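PDB 5BP8: Ent-copalyl diphosphate synthase from Streptomyces platensis, which belongs to the mainly helical terpene cyclases, with a region related to the C-terminal domain of squalene-hopene cyclases. Local coordinates for residues T323-S328 and G371-E376. Residues are numbered along the deposited sequence; the frame is centred on the assembly and turned at random.
Sequences THRPDS and GRYGAE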
ATOM      1  N   THR A 323     -26.962  -5.247   3.308  1.00 33.14           N
ATOM      2  CA  THR A 323     -26.847  -5.570   1.901  1.00 33.94           C
ATOM      3  C   THR A 323     -27.249  -4.403   1.011  1.00 35.02           C
ATOM      4  O   THR A 323     -28.347  -3.861   1.136  1.00 36.00           O
ATOM      5  CB  THR A 323     -27.692  -6.804   1.550  1.00 35.51           C
ATOM      6  OG1 THR A 323     -27.229  -7.915   2.315  1.00 40.01           O
ATOM      7  CG2 THR A 323     -27.568  -7.152   0.087  1.00 35.57           C
ATOM      8  N   HIS A 324     -26.354  -4.006   0.117  1.00 32.72           N
ATOM      9  CA  HIS A 324     -26.626  -2.946  -0.843  1.00 33.45           C
ATOM     10  C   HIS A 324     -26.390  -3.515  -2.212  1.00 33.50           C
ATOM     11  O   HIS A 324     -25.378  -4.195  -2.423  1.00 32.31           O
ATOM     12  CB  HIS A 324     -25.671  -1.759  -0.654  1.00 35.64           C
ATOM     13  CG  HIS A 324     -25.812  -1.084   0.666  1.00 37.73           C
ATOM     14  ND1 HIS A 324     -26.540   0.070   0.836  1.00 43.76           N
ATOM     15  CD2 HIS A 324     -25.357  -1.427   1.889  1.00 39.81           C
ATOM     16  CE1 HIS A 324     -26.505   0.426   2.107  1.00 42.39           C
ATOM     17  NE2 HIS A 324     -25.792  -0.467   2.765  1.00 41.31           N
ATOM     18  N   ARG A 325     -27.279  -3.206  -3.154  1.00 31.91           N
ATOM     19  CA  ARG A 325     -27.045  -3.596  -4.541  1.00 33.30           C
ATOM     20  C   ARG A 325     -25.698  -3.054  -4.999  1.00 32.08           C
ATOM     21  O   ARG A 325     -25.431  -1.850  -4.823  1.00 30.47           O
ATOM     22  CB  ARG A 325     -28.122  -3.055  -5.463  1.00 35.49           C
ATOM     23  CG  ARG A 325     -29.155  -4.085  -5.813  1.00 37.38           C
ATOM     24  CD  ARG A 325     -30.159  -3.495  -6.769  1.00 38.46           C
ATOM     25  NE  ARG A 325     -31.125  -4.505  -7.166  1.00 41.87           N
ATOM     26  CZ  ARG A 325     -32.225  -4.247  -7.868  1.00 41.48           C
ATOM     27  NH1 ARG A 325     -32.487  -3.012  -8.274  1.00 39.77           N
ATOM     28  NH2 ARG A 325     -33.043  -5.248  -8.178  1.00 42.77           N
ATOM     29  N   PRO A 326     -24.855  -3.921  -5.584  1.00 29.97           N
ATOM     30  CA  PRO A 326     -23.508  -3.495  -5.985  1.00 28.48           C
ATOM     31  C   PRO A 326     -23.476  -2.812  -7.348  1.00 29.35           C
ATOM     32  O   PRO A 326     -22.568  -3.044  -8.137  1.00 29.13           O
ATOM     33  CB  PRO A 326     -22.732  -4.813  -6.004  1.00 29.15           C
ATOM     34  CG  PRO A 326     -23.769  -5.814  -6.453  1.00 28.99           C
ATOM     35  CD  PRO A 326     -25.046  -5.367  -5.787  1.00 28.93           C
ATOM     36  N   ASP A 327     -24.437  -1.929  -7.610  1.00 29.67           N
ATOM     37  CA  ASP A 327     -24.513  -1.278  -8.900  1.00 30.07           C
ATOM     38  C   ASP A 327     -23.360  -0.331  -9.181  1.00 28.75           C
ATOM     39  O   ASP A 327     -22.996  -0.175 -10.338  1.00 30.42           O
ATOM     40  CB  ASP A 327     -25.846  -0.556  -9.060  1.00 32.80           C
ATOM     41  CG  ASP A 327     -27.022  -1.532  -9.202  1.00 35.89           C
ATOM     42  OD1 ASP A 327     -26.838  -2.655  -9.715  1.00 36.25           O
ATOM     43  OD2 ASP A 327     -28.140  -1.154  -8.807  1.00 37.90           O
ATOM     44  N   SER A 328     -22.780   0.282  -8.150  1.00 26.70           N
ATOM     45  CA  SER A 328     -21.637   1.166  -8.328  1.00 26.81           C
ATOM     46  C   SER A 328     -20.454   0.474  -8.999  1.00 26.84           C
ATOM     47  O   SER A 328     -19.630   1.148  -9.596  1.00 27.62           O
ATOM     48  CB  SER A 328     -21.165   1.775  -6.993  1.00 26.67           C
ATOM     49  OG  SER A 328     -20.877   0.761  -6.034  1.00 26.47           O
ATOM     50  N   GLY A 371     -30.009 -12.598 -11.960  1.00 38.97           N
ATOM     51  CA  GLY A 371     -29.910 -12.202 -13.370  1.00 39.21           C
ATOM     52  C   GLY A 371     -29.180 -10.889 -13.573  1.00 38.05           C
ATOM     53  O   GLY A 371     -28.516 -10.681 -14.585  1.00 39.33           O
ATOM     54  N   ARG A 372     -29.305  -9.990 -12.607  1.00 37.12           N
ATOM     55  CA  ARG A 372     -28.677  -8.686 -12.687  1.00 38.69           C
ATOM     56  C   ARG A 372     -27.132  -8.786 -12.810  1.00 38.28           C
ATOM     57  O   ARG A 372     -26.513  -8.008 -13.540  1.00 39.79           O
ATOM     58  CB  ARG A 372     -29.042  -7.899 -11.440  1.00 39.22           C
ATOM     59  CG  ARG A 372     -29.010  -6.398 -11.586  1.00 42.34           C
ATOM     60  CD  ARG A 372     -29.705  -5.800 -10.376  1.00 42.96           C
ATOM     61  NE  ARG A 372     -29.531  -4.363 -10.296  1.00 45.69           N
ATOM     62  CZ  ARG A 372     -30.195  -3.466 -11.024  1.00 48.13           C
ATOM     63  NH1 ARG A 372     -31.106  -3.839 -11.929  1.00 47.48           N
ATOM     64  NH2 ARG A 372     -29.937  -2.174 -10.848  1.00 47.82           N
ATOM     65  N   TYR A 373     -26.527  -9.752 -12.113  1.00 36.53           N
ATOM     66  CA  TYR A 373     -25.047  -9.835 -12.034  1.00 36.12           C
ATOM     67  C   TYR A 373     -24.467 -11.182 -12.459  1.00 37.78           C
ATOM     68  O   TYR A 373     -23.239 -11.355 -12.549  1.00 33.25           O
ATOM     69  CB  TYR A 373     -24.594  -9.503 -10.610  1.00 35.74           C
ATOM     70  CG  TYR A 373     -25.210  -8.240 -10.054  1.00 34.15           C
ATOM     71  CD1 TYR A 373     -24.863  -6.988 -10.555  1.00 34.50           C
ATOM     72  CD2 TYR A 373     -26.154  -8.295  -9.032  1.00 34.37           C
ATOM     73  CE1 TYR A 373     -25.440  -5.831 -10.051  1.00 32.90           C
ATOM     74  CE2 TYR A 373     -26.721  -7.149  -8.520  1.00 34.22           C
ATOM     75  CZ  TYR A 373     -26.357  -5.921  -9.032  1.00 34.06           C
ATOM     76  OH  TYR A 373     -26.958  -4.789  -8.516  1.00 34.62           O
ATOM     77  N   GLY A 374     -25.349 -12.138 -12.763  1.00 37.22           N
ATOM     78  CA  GLY A 374     -24.956 -13.522 -12.964  1.00 38.53           C
ATOM     79  C   GLY A 374     -23.906 -13.645 -14.027  1.00 36.90           C
ATOM     80  O   GLY A 374     -22.895 -14.314 -13.820  1.00 40.75           O
ATOM     81  N   ALA A 375     -24.129 -12.965 -15.145  1.00 36.41           N
ATOM     82  CA  ALA A 375     -23.182 -12.924 -16.249  1.00 36.66           C
ATOM     83  C   ALA A 375     -21.824 -12.387 -15.880  1.00 37.72           C
ATOM     84  O   ALA A 375     -20.801 -12.937 -16.289  1.00 36.64           O
ATOM     85  CB  ALA A 375     -23.711 -12.043 -17.352  1.00 37.56           C
ATOM     86  N   GLU A 376     -21.820 -11.244 -15.197  1.00 35.05           N
ATOM     87  CA  GLU A 376     -20.567 -10.594 -14.815  1.00 34.32           C
ATOM     88  C   GLU A 376     -19.755 -11.527 -13.935  1.00 31.53           C
ATOM     89  O   GLU A 376     -18.537 -11.616 -14.090  1.00 33.67           O
ATOM     90  CB  GLU A 376     -20.838  -9.252 -14.128  1.00 32.61           C
ATOM     91  CG  GLU A 376     -21.257  -8.132 -15.084  1.00 33.77           C
ATOM     92  CD  GLU A 376     -22.729  -8.166 -15.507  1.00 36.50           C
ATOM     93  OE1 GLU A 376     -23.502  -9.043 -15.064  1.00 35.53           O
ATOM     94  OE2 GLU A 376     -23.113  -7.275 -16.291  1.00 38.58           O
TER
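P326 and Y373 bring an irregular loop, which follows helix 307-319, against the kinked helix 370-386, their CA atoms 8.9 Å apart. The contact joins two parts of a mainly helical cyclase fold, and segment 371-376 falls in the family region shared with squalene-hopene cyclases. The polar centre of the contact is a side-on, two-nitrogen salt bridge from R372 to D327. R372 NH2 donates to D327 OD2 over 2.9 Å, nearly straight at 171° but from above the carboxylate plane; R372 NE reaches the syn lone pair of D327 OD1 at 3.2 Å on a more bent path. With CG anti to the backbone N (chi1 -155°) and the chain extended from there to NE, R372 spans the gap to D327. The guanidinium groups of R325 and R372 stack, planes 16° apart, a like-charge pair probably eased by D327 and by D369, which pairs with R325 NE. P326 CG makes a CH-pi contact over one face of the Y373 ring, 3.9 Å from its centroid, while R372 CB covers the opposite face. At the ring edge, Y373 OH donates a very short hydrogen bond, 2.5 Å, to D327 OD1, the oxygen that R372 NE also grips.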